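Local coordinates for protein alkaline phosphatase D (Bacillus subtilis, PDB 2YEQ) that hydrolyses phosphate esters, acting as a phosphodiesterase and alkaline phosphatase with iron and calcium in its active site, at residues A[360-363]-A[364-368]; A[312-315]-A[316-320]; A[387-390]-A[391-395]. All coordinates share one frame; numbering follows the deposited sequence.

Contact 1 of 3, residues A[360-363]-A[364-368]; sequences ERVI and NFIKS. With PE5 (3,6,9,12,15,18,21,24-octaoxahexacosan-1-ol), chain C.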
ATOM      1  N   GLU A 360     -14.623  -6.747 -15.942  1.00 25.88           N
ATOM      2  CA  GLU A 360     -15.200  -7.872 -16.691  1.00 25.13           C
ATOM      3  C   GLU A 360     -14.151  -8.727 -17.370  1.00 25.16           C
ATOM      4  O   GLU A 360     -14.251  -9.963 -17.352  1.00 25.14           O
ATOM      5  CB  GLU A 360     -16.179  -7.375 -17.738  1.00 31.17           C
ATOM      6  CG  GLU A 360     -17.541  -7.030 -17.205  1.00 41.64           C
ATOM      7  CD  GLU A 360     -18.539  -6.751 -18.334  1.00 56.83           C
ATOM      8  OE1 GLU A 360     -18.768  -7.674 -19.155  1.00 58.44           O
ATOM      9  OE2 GLU A 360     -19.078  -5.614 -18.398  1.00 66.78           O
ATOM     10  N   ARG A 361     -13.134  -8.101 -17.963  1.00 21.68           N
ATOM     11  CA  ARG A 361     -12.086  -8.861 -18.626  1.00 21.42           C
ATOM     12  C   ARG A 361     -11.317  -9.725 -17.622  1.00 23.17           C
ATOM     13  O   ARG A 361     -10.997 -10.883 -17.912  1.00 21.62           O
ATOM     14  CB  ARG A 361     -11.121  -7.960 -19.411  1.00 23.82           C
ATOM     15  CG  ARG A 361     -11.762  -7.283 -20.653  1.00 23.79           C
ATOM     16  CD  ARG A 361     -10.700  -6.598 -21.513  1.00 25.92           C
ATOM     17  NE  ARG A 361     -10.206  -5.318 -20.963  1.00 25.30           N
ATOM     18  CZ  ARG A 361     -10.850  -4.148 -20.991  1.00 24.09           C
ATOM     19  NH1 ARG A 361     -12.092  -4.041 -21.457  1.00 22.70           N
ATOM     20  NH2 ARG A 361     -10.251  -3.061 -20.496  1.00 24.99           N
ATOM     21  N   VAL A 362     -11.037  -9.169 -16.443  1.00 21.09           N
ATOM     22  CA  VAL A 362     -10.335  -9.925 -15.420  1.00 20.51           C
ATOM     23  C   VAL A 362     -11.195 -11.099 -14.907  1.00 22.31           C
ATOM     24  O   VAL A 362     -10.722 -12.231 -14.825  1.00 23.25           O
ATOM     25  CB  VAL A 362      -9.898  -9.021 -14.230  1.00 20.23           C
ATOM     26  CG1 VAL A 362      -9.286  -9.875 -13.089  1.00 18.78           C
ATOM     27  CG2 VAL A 362      -8.909  -7.935 -14.704  1.00 18.71           C
ATOM     28  N   ILE A 363     -12.449 -10.829 -14.582  1.00 23.13           N
ATOM     29  CA  ILE A 363     -13.340 -11.863 -14.091  1.00 24.26           C
ATOM     30  C   ILE A 363     -13.581 -12.943 -15.150  1.00 28.20           C
ATOM     31  O   ILE A 363     -13.556 -14.121 -14.831  1.00 25.85           O
ATOM     32  CB  ILE A 363     -14.653 -11.275 -13.563  1.00 25.82           C
ATOM     33  CG1 ILE A 363     -14.367 -10.412 -12.325  1.00 25.98           C
ATOM     34  CG2 ILE A 363     -15.626 -12.404 -13.191  1.00 24.53           C
ATOM     35  CD1 ILE A 363     -15.547  -9.621 -11.823  1.00 24.51           C
ATOM     36  N   ASN A 364     -13.785 -12.549 -16.406  1.00 27.09           N
ATOM     37  CA  ASN A 364     -13.984 -13.506 -17.490  1.00 28.86           C
ATOM     38  C   ASN A 364     -12.809 -14.420 -17.656  1.00 28.09           C
ATOM     39  O   ASN A 364     -12.978 -15.626 -17.905  1.00 25.05           O
ATOM     40  CB  ASN A 364     -14.294 -12.816 -18.837  1.00 32.05           C
ATOM     41  CG  ASN A 364     -15.715 -12.300 -18.911  1.00 37.07           C
ATOM     42  OD1 ASN A 364     -16.538 -12.599 -18.057  1.00 38.33           O
ATOM     43  ND2 ASN A 364     -16.004 -11.494 -19.934  1.00 45.69           N
ATOM     44  N   PHE A 365     -11.605 -13.873 -17.521  1.00 24.03           N
ATOM     45  CA  PHE A 365     -10.439 -14.722 -17.621  1.00 24.17           C
ATOM     46  C   PHE A 365     -10.390 -15.726 -16.448  1.00 27.00           C
ATOM     47  O   PHE A 365     -10.072 -16.903 -16.650  1.00 26.47           O
ATOM     48  CB  PHE A 365      -9.152 -13.916 -17.664  1.00 25.87           C
ATOM     49  CG  PHE A 365      -7.958 -14.756 -17.901  1.00 25.16           C
ATOM     50  CD1 PHE A 365      -7.627 -15.152 -19.173  1.00 28.50           C
ATOM     51  CD2 PHE A 365      -7.211 -15.233 -16.837  1.00 27.22           C
ATOM     52  CE1 PHE A 365      -6.533 -15.970 -19.393  1.00 30.38           C
ATOM     53  CE2 PHE A 365      -6.138 -16.044 -17.040  1.00 24.65           C
ATOM     54  CZ  PHE A 365      -5.788 -16.429 -18.319  1.00 27.83           C
ATOM     55  N   ILE A 366     -10.703 -15.247 -15.246  1.00 28.34           N
ATOM     56  CA  ILE A 366     -10.695 -16.077 -14.024  1.00 27.63           C
ATOM     57  C   ILE A 366     -11.728 -17.229 -14.145  1.00 28.47           C
ATOM     58  O   ILE A 366     -11.407 -18.384 -13.853  1.00 26.03           O
ATOM     59  CB  ILE A 366     -10.997 -15.217 -12.788  1.00 24.98           C
ATOM     60  CG1 ILE A 366      -9.778 -14.380 -12.412  1.00 24.93           C
ATOM     61  CG2 ILE A 366     -11.437 -16.056 -11.573  1.00 25.77           C
ATOM     62  CD1 ILE A 366     -10.137 -13.284 -11.389  1.00 20.87           C
ATOM     63  N   LYS A 367     -12.950 -16.887 -14.568  1.00 30.66           N
ATOM     64  CA  LYS A 367     -13.988 -17.855 -14.956  1.00 31.36           C
ATOM     65  C   LYS A 367     -13.485 -18.870 -15.955  1.00 31.29           C
ATOM     66  O   LYS A 367     -13.688 -20.056 -15.768  1.00 35.55           O
ATOM     67  CB  LYS A 367     -15.159 -17.150 -15.624  1.00 34.18           C
ATOM     68  CG  LYS A 367     -16.119 -16.514 -14.692  1.00 37.75           C
ATOM     69  CD  LYS A 367     -17.138 -15.693 -15.461  1.00 46.16           C
ATOM     70  CE  LYS A 367     -18.075 -16.566 -16.276  1.00 48.47           C
ATOM     71  NZ  LYS A 367     -19.068 -15.721 -16.970  1.00 59.57           N
ATOM     72  N   SER A 368     -12.849 -18.403 -17.025  1.00 30.42           N
ATOM     73  CA  SER A 368     -12.347 -19.290 -18.071  1.00 30.71           C
ATOM     74  C   SER A 368     -11.356 -20.339 -17.549  1.00 34.45           C
ATOM     75  O   SER A 368     -11.221 -21.408 -18.131  1.00 34.39           O
ATOM     76  CB  SER A 368     -11.714 -18.496 -19.224  1.00 32.40           C
ATOM     77  OG  SER A 368     -10.300 -18.318 -19.053  1.00 33.70           O
TER
HETATM   78  O1  PE5 C 529      -4.005 -23.015 -18.441  1.00 52.78           O
HETATM   79  C1  PE5 C 529      -4.804 -24.197 -18.389  1.00 53.31           C
HETATM   80  C2  PE5 C 529      -5.808 -24.236 -19.538  1.00 55.00           C
HETATM   81  O2  PE5 C 529      -7.111 -23.904 -19.048  1.00 58.85           O
HETATM   82  C3  PE5 C 529      -8.146 -24.029 -20.030  1.00 56.06           C
HETATM   83  C4  PE5 C 529      -8.089 -22.881 -21.027  1.00 58.39           C
HETATM   84  O3  PE5 C 529      -9.401 -22.361 -21.203  1.00 61.06           O
HETATM   85  C5  PE5 C 529      -9.565 -20.953 -21.011  1.00 59.80           C
HETATM   86  C6  PE5 C 529      -9.055 -20.146 -22.203  1.00 59.95           C
HETATM   87  O4  PE5 C 529      -7.949 -19.312 -21.833  1.00 62.70           O
HETATM   88  C7  PE5 C 529      -6.736 -19.645 -22.523  1.00 57.06           C
HETATM   89  C8  PE5 C 529      -5.646 -18.614 -22.248  1.00 51.84           C
HETATM   90  O5  PE5 C 529      -4.636 -19.184 -21.417  1.00 68.97           O

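Contact 2 of 3, residues A[312-315]-A[316-320]; sequences QWLF and NNLGS. With EDO (1,2-ethanediol), chain B.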
ATOM      1  N   GLN A 312      -2.249  -8.366 -19.894  1.00 21.73           N
ATOM      2  CA  GLN A 312      -1.816  -9.612 -20.491  1.00 26.49           C
ATOM      3  C   GLN A 312      -0.836 -10.350 -19.570  1.00 26.53           C
ATOM      4  O   GLN A 312      -0.877 -11.582 -19.458  1.00 23.06           O
ATOM      5  CB  GLN A 312      -1.185  -9.380 -21.865  1.00 31.15           C
ATOM      6  CG  GLN A 312      -0.819 -10.661 -22.621  1.00 40.55           C
ATOM      7  CD  GLN A 312      -2.021 -11.606 -22.823  1.00 52.15           C
ATOM      8  OE1 GLN A 312      -1.991 -12.788 -22.427  1.00 53.30           O
ATOM      9  NE2 GLN A 312      -3.094 -11.076 -23.426  1.00 50.62           N
ATOM     10  N   TRP A 313       0.059  -9.596 -18.944  1.00 24.10           N
ATOM     11  CA  TRP A 313       0.995 -10.142 -17.977  1.00 23.00           C
ATOM     12  C   TRP A 313       0.229 -10.796 -16.827  1.00 21.39           C
ATOM     13  O   TRP A 313       0.564 -11.882 -16.393  1.00 23.63           O
ATOM     14  CB  TRP A 313       1.923  -9.014 -17.488  1.00 24.80           C
ATOM     15  CG  TRP A 313       2.682  -9.244 -16.203  1.00 22.07           C
ATOM     16  CD1 TRP A 313       3.920  -9.809 -16.061  1.00 22.74           C
ATOM     17  CD2 TRP A 313       2.258  -8.867 -14.882  1.00 22.19           C
ATOM     18  NE1 TRP A 313       4.279  -9.814 -14.725  1.00 22.89           N
ATOM     19  CE2 TRP A 313       3.281  -9.234 -13.990  1.00 20.99           C
ATOM     20  CE3 TRP A 313       1.129  -8.230 -14.376  1.00 22.64           C
ATOM     21  CZ2 TRP A 313       3.201  -8.989 -12.632  1.00 20.53           C
ATOM     22  CZ3 TRP A 313       1.058  -7.995 -13.032  1.00 22.80           C
ATOM     23  CH2 TRP A 313       2.085  -8.387 -12.172  1.00 20.76           C
ATOM     24  N   LEU A 314      -0.809 -10.138 -16.345  1.00 21.43           N
ATOM     25  CA  LEU A 314      -1.593 -10.664 -15.253  1.00 22.51           C
ATOM     26  C   LEU A 314      -2.291 -11.961 -15.648  1.00 25.87           C
ATOM     27  O   LEU A 314      -2.291 -12.924 -14.869  1.00 24.78           O
ATOM     28  CB  LEU A 314      -2.631  -9.654 -14.800  1.00 21.18           C
ATOM     29  CG  LEU A 314      -3.611 -10.088 -13.720  1.00 22.91           C
ATOM     30  CD1 LEU A 314      -2.875 -10.522 -12.422  1.00 20.87           C
ATOM     31  CD2 LEU A 314      -4.611  -8.984 -13.430  1.00 22.59           C
ATOM     32  N   PHE A 315      -2.907 -11.977 -16.832  1.00 23.64           N
ATOM     33  CA  PHE A 315      -3.582 -13.185 -17.337  1.00 25.46           C
ATOM     34  C   PHE A 315      -2.589 -14.347 -17.486  1.00 26.05           C
ATOM     35  O   PHE A 315      -2.903 -15.487 -17.114  1.00 26.85           O
ATOM     36  CB  PHE A 315      -4.299 -12.900 -18.660  1.00 25.82           C
ATOM     37  CG  PHE A 315      -5.487 -11.970 -18.539  1.00 26.03           C
ATOM     38  CD1 PHE A 315      -5.926 -11.512 -17.318  1.00 28.21           C
ATOM     39  CD2 PHE A 315      -6.156 -11.552 -19.678  1.00 30.49           C
ATOM     40  CE1 PHE A 315      -7.008 -10.668 -17.229  1.00 29.14           C
ATOM     41  CE2 PHE A 315      -7.253 -10.716 -19.598  1.00 26.71           C
ATOM     42  CZ  PHE A 315      -7.672 -10.269 -18.376  1.00 29.31           C
ATOM     43  N   ASN A 316      -1.394 -14.066 -17.986  1.00 24.56           N
ATOM     44  CA  ASN A 316      -0.347 -15.086 -18.080  1.00 29.02           C
ATOM     45  C   ASN A 316       0.008 -15.676 -16.703  1.00 30.12           C
ATOM     46  O   ASN A 316       0.202 -16.883 -16.579  1.00 28.01           O
ATOM     47  CB  ASN A 316       0.933 -14.532 -18.699  1.00 31.23           C
ATOM     48  CG  ASN A 316       0.795 -14.195 -20.184  1.00 41.77           C
ATOM     49  OD1 ASN A 316       1.656 -13.509 -20.754  1.00 47.59           O
ATOM     50  ND2 ASN A 316      -0.265 -14.671 -20.813  1.00 41.07           N
ATOM     51  N   ASN A 317       0.105 -14.822 -15.683  1.00 28.23           N
ATOM     52  CA  ASN A 317       0.406 -15.270 -14.314  1.00 27.32           C
ATOM     53  C   ASN A 317      -0.741 -16.057 -13.704  1.00 27.99           C
ATOM     54  O   ASN A 317      -0.506 -17.052 -13.018  1.00 30.24           O
ATOM     55  CB  ASN A 317       0.698 -14.091 -13.394  1.00 29.05           C
ATOM     56  CG  ASN A 317       1.935 -13.321 -13.796  1.00 27.99           C
ATOM     57  OD1 ASN A 317       2.765 -13.820 -14.541  1.00 29.88           O
ATOM     58  ND2 ASN A 317       2.052 -12.081 -13.306  1.00 27.57           N
ATOM     59  N   LEU A 318      -1.973 -15.605 -13.929  1.00 26.04           N
ATOM     60  CA  LEU A 318      -3.136 -16.272 -13.369  1.00 25.57           C
ATOM     61  C   LEU A 318      -3.364 -17.614 -14.069  1.00 28.94           C
ATOM     62  O   LEU A 318      -3.758 -18.589 -13.442  1.00 32.47           O
ATOM     63  CB  LEU A 318      -4.391 -15.406 -13.482  1.00 24.17           C
ATOM     64  CG  LEU A 318      -4.564 -14.210 -12.544  1.00 23.43           C
ATOM     65  CD1 LEU A 318      -5.827 -13.434 -12.893  1.00 20.56           C
ATOM     66  CD2 LEU A 318      -4.590 -14.608 -11.054  1.00 22.63           C
ATOM     67  N   GLY A 319      -3.106 -17.665 -15.366  1.00 32.09           N
ATOM     68  CA  GLY A 319      -3.376 -18.852 -16.150  1.00 31.88           C
ATOM     69  C   GLY A 319      -2.379 -19.977 -15.958  1.00 34.84           C
ATOM     70  O   GLY A 319      -2.727 -21.131 -16.113  1.00 37.91           O
ATOM     71  N   SER A 320      -1.140 -19.632 -15.624  1.00 32.28           N
ATOM     72  CA  SER A 320      -0.072 -20.589 -15.473  1.00 32.77           C
ATOM     73  C   SER A 320       0.246 -20.940 -13.997  1.00 33.80           C
ATOM     74  O   SER A 320       1.048 -21.816 -13.739  1.00 34.51           O
ATOM     75  CB  SER A 320       1.164 -20.039 -16.156  1.00 31.98           C
ATOM     76  OG  SER A 320       1.672 -18.954 -15.401  1.00 40.90           O
TER
HETATM   77  C1  EDO B 576       2.748 -18.155 -11.439  1.00 67.51           C
HETATM   78  O1  EDO B 576       3.115 -18.807 -10.206  1.00 55.68           O
HETATM   79  C2  EDO B 576       3.857 -18.267 -12.479  1.00 71.76           C
HETATM   80  O2  EDO B 576       3.680 -17.255 -13.476  1.00 78.02           O

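Contact 3 of 3, residues A[387-390]-A[391-395]; sequences SNLH and VDFEK. With EDO (1,2-ethanediol), chain D.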
ATOM      1  N   SER A 387     -15.521  -8.776   1.274  1.00 19.47           N
ATOM      2  CA  SER A 387     -16.543  -9.196   0.310  1.00 20.34           C
ATOM      3  C   SER A 387     -16.266 -10.568  -0.218  1.00 20.74           C
ATOM      4  O   SER A 387     -15.120 -10.919  -0.539  1.00 20.83           O
ATOM      5  CB  SER A 387     -16.594  -8.256  -0.931  1.00 22.45           C
ATOM      6  OG  SER A 387     -17.110  -6.994  -0.572  1.00 27.34           O
ATOM      7  N   ASN A 388     -17.341 -11.332  -0.405  1.00 19.61           N
ATOM      8  CA  ASN A 388     -17.300 -12.466  -1.308  1.00 19.22           C
ATOM      9  C   ASN A 388     -17.244 -11.948  -2.757  1.00 17.43           C
ATOM     10  O   ASN A 388     -17.987 -11.033  -3.121  1.00 18.15           O
ATOM     11  CB  ASN A 388     -18.579 -13.322  -1.122  1.00 22.81           C
ATOM     12  CG  ASN A 388     -18.610 -14.046   0.231  1.00 23.28           C
ATOM     13  OD1 ASN A 388     -19.645 -14.102   0.925  1.00 25.64           O
ATOM     14  ND2 ASN A 388     -17.463 -14.578   0.615  1.00 19.17           N
ATOM     15  N   LEU A 389     -16.387 -12.539  -3.569  1.00 17.56           N
ATOM     16  CA  LEU A 389     -16.311 -12.225  -4.999  1.00 21.29           C
ATOM     17  C   LEU A 389     -17.021 -13.311  -5.811  1.00 21.18           C
ATOM     18  O   LEU A 389     -16.557 -14.459  -5.852  1.00 21.45           O
ATOM     19  CB  LEU A 389     -14.849 -12.139  -5.452  1.00 18.92           C
ATOM     20  CG  LEU A 389     -14.028 -11.031  -4.754  1.00 19.43           C
ATOM     21  CD1 LEU A 389     -12.595 -11.038  -5.289  1.00 19.21           C
ATOM     22  CD2 LEU A 389     -14.688  -9.659  -4.925  1.00 18.64           C
ATOM     23  N   HIS A 390     -18.123 -12.925  -6.458  1.00 23.91           N
ATOM     24  CA  HIS A 390     -18.936 -13.838  -7.279  1.00 24.88           C
ATOM     25  C   HIS A 390     -18.624 -13.706  -8.772  1.00 25.70           C
ATOM     26  O   HIS A 390     -18.335 -12.604  -9.254  1.00 26.75           O
ATOM     27  CB  HIS A 390     -20.408 -13.527  -7.035  1.00 25.41           C
ATOM     28  CG  HIS A 390     -20.904 -13.973  -5.703  1.00 28.13           C
ATOM     29  ND1 HIS A 390     -20.818 -13.187  -4.573  1.00 30.79           N
ATOM     30  CD2 HIS A 390     -21.521 -15.115  -5.321  1.00 24.70           C
ATOM     31  CE1 HIS A 390     -21.361 -13.826  -3.555  1.00 29.88           C
ATOM     32  NE2 HIS A 390     -21.787 -15.003  -3.980  1.00 27.42           N
ATOM     33  N   VAL A 391     -18.705 -14.804  -9.523  1.00 26.75           N
ATOM     34  CA  VAL A 391     -18.390 -14.744 -10.966  1.00 28.39           C
ATOM     35  C   VAL A 391     -19.329 -13.819 -11.745  1.00 26.91           C
ATOM     36  O   VAL A 391     -18.966 -13.339 -12.811  1.00 29.03           O
ATOM     37  CB  VAL A 391     -18.330 -16.122 -11.648  1.00 30.09           C
ATOM     38  CG1 VAL A 391     -17.183 -16.923 -11.064  1.00 28.11           C
ATOM     39  CG2 VAL A 391     -19.690 -16.885 -11.558  1.00 28.74           C
ATOM     40  N   ASP A 392     -20.507 -13.564 -11.192  1.00 26.37           N
ATOM     41  CA  ASP A 392     -21.396 -12.542 -11.697  1.00 30.02           C
ATOM     42  C   ASP A 392     -21.702 -11.639 -10.526  1.00 30.39           C
ATOM     43  O   ASP A 392     -22.343 -12.059  -9.564  1.00 29.83           O
ATOM     44  CB  ASP A 392     -22.684 -13.174 -12.250  1.00 32.86           C
ATOM     45  CG  ASP A 392     -23.550 -12.169 -12.983  1.00 33.04           C
ATOM     46  OD1 ASP A 392     -23.711 -11.050 -12.477  1.00 33.34           O
ATOM     47  OD2 ASP A 392     -24.064 -12.510 -14.066  1.00 38.79           O
ATOM     48  N   PHE A 393     -21.257 -10.384 -10.625  1.00 29.55           N
ATOM     49  CA  PHE A 393     -21.356  -9.430  -9.521  1.00 35.21           C
ATOM     50  C   PHE A 393     -22.765  -9.026  -9.153  1.00 35.78           C
ATOM     51  O   PHE A 393     -22.960  -8.399  -8.116  1.00 41.93           O
ATOM     52  CB  PHE A 393     -20.511  -8.169  -9.828  1.00 36.61           C
ATOM     53  CG  PHE A 393     -19.062  -8.284  -9.394  1.00 34.71           C
ATOM     54  CD1 PHE A 393     -18.473  -9.518  -9.188  1.00 32.72           C
ATOM     55  CD2 PHE A 393     -18.299  -7.143  -9.172  1.00 33.82           C
ATOM     56  CE1 PHE A 393     -17.157  -9.625  -8.788  1.00 33.96           C
ATOM     57  CE2 PHE A 393     -16.984  -7.242  -8.767  1.00 32.18           C
ATOM     58  CZ  PHE A 393     -16.411  -8.484  -8.572  1.00 31.64           C
ATOM     59  N   GLU A 394     -23.740  -9.383  -9.989  1.00 36.34           N
ATOM     60  CA  GLU A 394     -25.149  -9.099  -9.721  1.00 35.34           C
ATOM     61  C   GLU A 394     -25.899 -10.297  -9.095  1.00 30.91           C
ATOM     62  O   GLU A 394     -27.026 -10.150  -8.647  1.00 32.87           O
ATOM     63  CB  GLU A 394     -25.831  -8.673 -11.029  1.00 43.64           C
ATOM     64  CG  GLU A 394     -25.209  -7.445 -11.701  1.00 54.61           C
ATOM     65  CD  GLU A 394     -26.029  -6.202 -11.491  1.00 70.38           C
ATOM     66  OE1 GLU A 394     -27.012  -6.023 -12.249  1.00 70.78           O
ATOM     67  OE2 GLU A 394     -25.698  -5.424 -10.559  1.00 82.71           O
ATOM     68  N   LYS A 395     -25.266 -11.466  -9.040  1.00 30.22           N
ATOM     69  CA  LYS A 395     -25.926 -12.689  -8.562  1.00 30.34           C
ATOM     70  C   LYS A 395     -25.197 -13.328  -7.376  1.00 28.69           C
ATOM     71  O   LYS A 395     -24.115 -13.928  -7.534  1.00 27.26           O
ATOM     72  CB  LYS A 395     -25.992 -13.729  -9.673  1.00 32.15           C
ATOM     73  CG  LYS A 395     -26.749 -13.339 -10.910  1.00 35.09           C
ATOM     74  CD  LYS A 395     -26.520 -14.360 -12.044  1.00 36.79           C
ATOM     75  CE  LYS A 395     -27.072 -15.726 -11.716  1.00 41.85           C
ATOM     76  NZ  LYS A 395     -27.107 -16.582 -12.934  1.00 42.17           N
TER
HETATM   77  C1  EDO D 579     -24.689  -8.975  -5.669  1.00 60.81           C
HETATM   78  O1  EDO D 579     -24.843  -7.691  -5.026  1.00 60.95           O
HETATM   79  C2  EDO D 579     -23.629  -9.883  -5.042  1.00 55.16           C
HETATM   80  O2  EDO D 579     -22.444 -10.100  -5.851  1.00 50.68           O

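Contact 1 of 3, residues A[360-363]-A[364-368]
V362 and I366 stand one turn apart on helix 356-368, where four successive i to i+4 backbone hydrogen bonds join residues 360-363 to 364-367. The bond from N of K367 to O of I363 is the straightest, with an N-H...O angle of 177° at 2.8 Å; from N of I366 to O of V362 the distance is 3.0 Å. On the buried side V362 CG1 meets I366 CD1 at 3.9 Å, the two branched side chains running alongside each other in the same direction. V362 CG1 is placed beside its own carbonyl carbon (chi1 174°), on the side from which I366 comes, and F401 and L318 also touch I366. I363 faces the same interior, whereas K367 lays its CG 3.5 Å from the carbonyl O of I363. Farther along, S368 OG turns back to donate to F365 O at 2.8 Å, and the same hydroxyl lies 4.1 Å above one face of the F365 ring, toward its rim. With an alanine in place of S368, F365 O would probably lose its hydroxyl donor and the last turn one of its ties. The ring is stacked against F315, and its edge meets C8 of the polyether PE5, 4.0 Å from F365 CE1. The chemistry is that of an amphipathic helix: aliphatic branches pack inward, while E360, N364 and K367 keep polar groups on the exposed surface.

Contact 2 of 3, residues A[312-315]-A[316-320]
N317 and W313, one turn apart on helix 308-320, make a contact of amide against indole. Followed outward, the N317 side chain first sets CB 3.5 Å from O of L314. Its CG lies 3.3 Å from O of W313, the carbonyl that accepts the backbone N-H of N317 at 3.1 Å. At the tip the two branches part: OD1 lies 3.7 Å from O2 of an ethanediol, probably from the crystallisation liquor, which is hydrogen-bonded to S320 OG instead, whereas ND2 comes over one face of the indole. ND2 is 3.2 Å from W313 CE2, offset toward the rim, with the amide plane turned 78° from the ring. The tryptophan reaches beneath it because its CG is swung beside its own carbonyl carbon, chi1 162°. ND2 also donates to OD1 of N274, which ties the helix to strand 271-275, and H264 touches both side chains. On the neighbouring, buried side L314 CD1 packs against L318 CG at 4.1 Å. One turn further on, O of N316 accepts from both N and OG of S320, the hydroxyl at 2.8 Å. The amide nitrogen of N317 thus stands over the aromatic face while its hydrogen bond goes to N274, a bond that probably helps to fix the rotation of the amide.

Contact 3 of 3, residues A[387-390]-A[391-395]
H390 and F393 meet at the bend that follows strand 384-390 through the torsions of F393: chi1 of -88° and chi2 of 21° carry its ring back toward the strand, although its CB starts away from it. The carbonyl O of H390 then lies in the plane of the F393 ring at its edge, 3.1 Å from CD1 and 3.2 Å from CE1, where the slightly positive ring hydrogens face an oxygen. The far end of the same ring reaches L389, whose CD2 is 4.2 Å from F393 CZ. Set beside its backbone N by chi1 of -73°, the imidazole of H390 goes to another part of the turn: its CD2 lies 3.6 Å from O of K395, approaching obliquely, and the CB of H390 is 3.5 Å from O of D392.

Residues 392-395 form a type I beta turn, closed by the bond from N of K395 to O of D392. D392 adds an Asx turn, its OD1 accepting from N of E394 at 3.0 Å through the anti lone pair. S398 gathers the carbonyls of the turn, its OG bonding to both D392 O and K395 O. The ethanediol of chain D, probably from the crystallisation liquor, donates from O2 to F393 O at 2.9 Å and is also bonded to H432.

The turn thus begins the connection between two antiparallel neighbours, strands 384-390 and 400-406: L389 is hydrogen-bonded through its backbone to F401 and G402, and V391 to K399. Helix 356-368 packs against this end of the strand and the loop after it, with R359 and I363 touching F393 and K367 touching V391.

Along the chain the order is contact 2, contact 1, contact 3, all within the PhoD-like phosphatase region. In space contact 1 is the middle member, its centre about 11 Å from that of contact 2 and about 12 Å from that of contact 3; the outer two are about 21 Å apart between centres and do not touch. Helices 308-320 and 356-368 pack side by side through F315 and F365, F365 CZ coming 3.3 Å from F315 O. On its other flank helix 356-368 meets the turn after strand 384-390, with I363 CD1 3.4 Å from F393 CE1. The three therefore join two helices and a connecting loop against the mixed sheet containing strands 271-275, 325-329, 384-390 and 400-406.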